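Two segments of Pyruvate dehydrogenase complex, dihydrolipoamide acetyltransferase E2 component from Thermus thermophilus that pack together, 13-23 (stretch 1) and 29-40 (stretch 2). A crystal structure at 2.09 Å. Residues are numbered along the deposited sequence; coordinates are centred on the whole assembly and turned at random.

Stretch 1 (13-23) ELGIPIEEVPG
Stretch 2 (29-40) RVRVEDVRAYAE

Stretch 1 leaves a helix at Gly-15, whose positive phi (69°/31°) closes a Schellman motif and suits glycine. It then runs extended through Ile-16 and Pro-17, makes a 3-10 turn at 18-20 (Glu-20 N to Pro-17 O, 2.8 Å), and extends again through Val-21 and Pro-22. Stretch 2 approaches through extended Val-30 and Arg-31, the N-cap residue, and is helical over 32-39. The two stretches run in opposite senses: CA of Ile-16 lies 7.8 Å from CA of Ala-39, CA of Val-21 6.0 Å from CA of Val-35, and CA of Gly-23 4.2 Å from CA of Val-30. No hydrogen bond crosses between them; the contact, largely apolar, buries 588 Å² summed over both sides.

Val-21, buried with chi1 t, is central. Its CG1 meets Val-30 CG1 at 3.8 Å and Val-35 CA at 3.7 Å, while its CG2 reaches Tyr-38 CD2 at 3.8 Å. A branched, compact side chain thus fills the space beside the helix in two directions. Val-30 and Val-35 are also t. Ile-18 points its CB sideways, but chi1 t and chi2 p bring its CD1 to 4.0 Å from Val-30 CG1 and 4.2 Å from Val-35 CG2.

Ile-16, m and t, extends CD1 to Ala-39 CB (3.9 Å), and its CG2 touches the edge of the Tyr-38 ring at CD2 (3.6 Å). Leu-14, also m and t, places CD1 3.9 Å from the same Ala-39 CB; the small methyl accommodates both neighbours.

Tyr-38 (chi1 t, chi2 67°) lays one ring face beneath Val-21 CA and Glu-20 O, with Glu-20 O 3.7 Å from its CZ. Pro-22 CD approaches its CD1 at 3.8 Å.

Asp-34, chi1 m, turns OD2 back to accept from Arg-31 N (2.8 Å), securing the helix start, while its CB lies 3.5 Å from Pro-22 O. At Gly-23, an ideal CB would sit tightly, 3.1 Å from Arg-29 N, so glycine suits this close approach.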

# COMPACT_ATOMS: atom_id res chain seq x y z
N GLU C 13 -15.18 16.24 -23.11
CA GLU C 13 -14.76 17.59 -23.45
C GLU C 13 -14.82 17.87 -24.95
O GLU C 13 -14.70 19.02 -25.38
CB GLU C 13 -13.34 17.85 -22.92
CG GLU C 13 -13.18 17.44 -21.47
CD GLU C 13 -11.80 17.72 -20.92
OE1 GLU C 13 -10.81 17.44 -21.64
OE2 GLU C 13 -11.70 18.20 -19.77
N LEU C 14 -15.00 16.82 -25.74
CA LEU C 14 -15.10 16.97 -27.18
C LEU C 14 -16.54 16.78 -27.64
O LEU C 14 -16.85 16.92 -28.83
CB LEU C 14 -14.20 15.96 -27.89
CG LEU C 14 -12.70 16.23 -27.85
CD1 LEU C 14 -12.00 15.24 -28.75
CD2 LEU C 14 -12.42 17.66 -28.31
N GLY C 15 -17.42 16.47 -26.70
CA GLY C 15 -18.81 16.26 -27.04
C GLY C 15 -18.99 14.99 -27.85
O GLY C 15 -19.88 14.89 -28.69
N ILE C 16 -18.12 14.01 -27.59
CA ILE C 16 -18.17 12.73 -28.30
C ILE C 16 -18.61 11.59 -27.38
O ILE C 16 -17.97 11.33 -26.36
CB ILE C 16 -16.79 12.34 -28.88
CG1 ILE C 16 -16.32 13.39 -29.89
CG2 ILE C 16 -16.87 10.98 -29.55
CD1 ILE C 16 -14.93 13.11 -30.43
N PRO C 17 -19.71 10.90 -27.72
CA PRO C 17 -20.18 9.79 -26.90
C PRO C 17 -19.12 8.69 -26.88
O PRO C 17 -18.82 8.07 -27.90
CB PRO C 17 -21.48 9.37 -27.59
CG PRO C 17 -21.28 9.82 -29.01
CD PRO C 17 -20.61 11.15 -28.86
N ILE C 18 -18.54 8.45 -25.70
CA ILE C 18 -17.48 7.46 -25.54
C ILE C 18 -17.78 6.07 -26.08
O ILE C 18 -16.90 5.41 -26.62
CB ILE C 18 -17.03 7.34 -24.05
CG1 ILE C 18 -15.78 6.47 -23.95
CG2 ILE C 18 -18.16 6.76 -23.21
CD1 ILE C 18 -14.57 7.04 -24.69
N GLU C 19 -19.02 5.62 -25.92
CA GLU C 19 -19.39 4.29 -26.40
C GLU C 19 -19.37 4.20 -27.92
O GLU C 19 -19.55 3.12 -28.49
CB GLU C 19 -20.78 3.88 -25.88
CG GLU C 19 -21.82 5.00 -25.85
CD GLU C 19 -21.57 6.00 -24.74
OE1 GLU C 19 -21.33 5.56 -23.60
OE2 GLU C 19 -21.61 7.22 -25.01
N GLU C 20 -19.14 5.33 -28.58
CA GLU C 20 -19.11 5.37 -30.04
C GLU C 20 -17.68 5.36 -30.57
O GLU C 20 -17.46 5.25 -31.78
CB GLU C 20 -19.83 6.62 -30.56
CG GLU C 20 -21.23 6.84 -30.00
CD GLU C 20 -22.18 5.69 -30.27
OE1 GLU C 20 -22.25 5.22 -31.43
OE2 GLU C 20 -22.88 5.26 -29.32
N VAL C 21 -16.70 5.48 -29.68
CA VAL C 21 -15.29 5.49 -30.08
C VAL C 21 -14.69 4.09 -30.14
O VAL C 21 -14.61 3.39 -29.13
CB VAL C 21 -14.44 6.33 -29.10
CG1 VAL C 21 -13.00 6.38 -29.59
CG2 VAL C 21 -15.01 7.73 -28.98
N PRO C 22 -14.28 3.65 -31.34
CA PRO C 22 -13.68 2.32 -31.48
C PRO C 22 -12.35 2.20 -30.74
O PRO C 22 -11.52 3.11 -30.77
CB PRO C 22 -13.55 2.15 -32.99
CG PRO C 22 -13.37 3.57 -33.47
CD PRO C 22 -14.38 4.33 -32.65
N GLY C 23 -12.16 1.06 -30.06
CA GLY C 23 -10.94 0.83 -29.31
C GLY C 23 -9.71 0.53 -30.15
O GLY C 23 -9.67 0.87 -31.34
N ARG C 29 -10.09 -1.80 -25.85
CA ARG C 29 -9.80 -0.79 -24.83
C ARG C 29 -9.59 0.56 -25.51
O ARG C 29 -8.71 0.73 -26.34
CB ARG C 29 -8.55 -1.17 -24.03
CG ARG C 29 -8.27 -0.22 -22.87
CD ARG C 29 -7.05 -0.61 -22.05
NE ARG C 29 -7.27 -1.78 -21.21
CZ ARG C 29 -7.00 -3.03 -21.57
NH1 ARG C 29 -6.49 -3.29 -22.77
NH2 ARG C 29 -7.23 -4.03 -20.73
N VAL C 30 -10.43 1.53 -25.15
CA VAL C 30 -10.34 2.87 -25.73
C VAL C 30 -9.28 3.72 -25.03
O VAL C 30 -9.30 3.88 -23.81
CB VAL C 30 -11.69 3.59 -25.65
CG1 VAL C 30 -11.62 4.92 -26.37
CG2 VAL C 30 -12.78 2.71 -26.25
N ARG C 31 -8.35 4.26 -25.82
CA ARG C 31 -7.28 5.11 -25.31
C ARG C 31 -7.48 6.54 -25.78
O ARG C 31 -8.25 6.79 -26.70
CB ARG C 31 -5.93 4.62 -25.82
CG ARG C 31 -5.59 3.20 -25.45
CD ARG C 31 -5.28 3.07 -23.97
NE ARG C 31 -4.79 1.73 -23.67
CZ ARG C 31 -4.10 1.41 -22.58
NH1 ARG C 31 -3.69 0.16 -22.40
NH2 ARG C 31 -3.80 2.34 -21.68
N VAL C 32 -6.78 7.47 -25.14
CA VAL C 32 -6.86 8.89 -25.52
C VAL C 32 -6.59 9.05 -27.01
O VAL C 32 -7.20 9.90 -27.67
CB VAL C 32 -5.82 9.73 -24.73
CG1 VAL C 32 -5.63 11.09 -25.39
CG2 VAL C 32 -6.30 9.92 -23.30
N GLU C 33 -5.69 8.24 -27.54
CA GLU C 33 -5.35 8.30 -28.96
C GLU C 33 -6.58 7.99 -29.80
O GLU C 33 -6.90 8.71 -30.74
CB GLU C 33 -4.23 7.31 -29.30
CG GLU C 33 -3.01 7.42 -28.39
CD GLU C 33 -3.19 6.67 -27.08
OE1 GLU C 33 -3.09 5.43 -27.10
OE2 GLU C 33 -3.45 7.32 -26.05
N ASP C 34 -7.28 6.91 -29.45
CA ASP C 34 -8.48 6.50 -30.17
C ASP C 34 -9.55 7.60 -30.18
O ASP C 34 -10.16 7.87 -31.21
CB ASP C 34 -9.07 5.23 -29.55
CG ASP C 34 -8.08 4.09 -29.50
OD1 ASP C 34 -7.40 3.85 -30.53
OD2 ASP C 34 -7.98 3.43 -28.45
N VAL C 35 -9.78 8.22 -29.03
CA VAL C 35 -10.78 9.28 -28.95
C VAL C 35 -10.42 10.40 -29.92
O VAL C 35 -11.29 10.94 -30.61
CB VAL C 35 -10.89 9.84 -27.52
CG1 VAL C 35 -11.95 10.92 -27.46
CG2 VAL C 35 -11.23 8.72 -26.55
N ARG C 36 -9.14 10.76 -29.97
CA ARG C 36 -8.68 11.81 -30.86
C ARG C 36 -8.76 11.34 -32.31
O ARG C 36 -9.10 12.11 -33.21
CB ARG C 36 -7.24 12.20 -30.51
N ALA C 37 -8.45 10.06 -32.52
CA ALA C 37 -8.49 9.48 -33.86
C ALA C 37 -9.91 9.54 -34.41
O ALA C 37 -10.11 9.77 -35.61
CB ALA C 37 -8.01 8.04 -33.82
N TYR C 38 -10.88 9.34 -33.53
CA TYR C 38 -12.29 9.38 -33.92
C TYR C 38 -12.71 10.83 -34.12
O TYR C 38 -13.58 11.12 -34.95
CB TYR C 38 -13.14 8.73 -32.82
CG TYR C 38 -14.61 8.61 -33.13
CD1 TYR C 38 -15.06 7.77 -34.15
CD2 TYR C 38 -15.56 9.33 -32.41
CE1 TYR C 38 -16.43 7.65 -34.43
CE2 TYR C 38 -16.92 9.22 -32.68
CZ TYR C 38 -17.35 8.38 -33.69
OH TYR C 38 -18.69 8.26 -33.96
N ALA C 39 -12.08 11.73 -33.37
CA ALA C 39 -12.38 13.15 -33.46
C ALA C 39 -12.01 13.72 -34.83
O ALA C 39 -12.59 14.70 -35.29
CB ALA C 39 -11.64 13.91 -32.36
N GLU C 40 -11.03 13.09 -35.48
CA GLU C 40 -10.59 13.54 -36.79
C GLU C 40 -11.20 12.67 -37.89
O GLU C 40 -10.43 12.09 -38.68
CB GLU C 40 -9.06 13.50 -36.88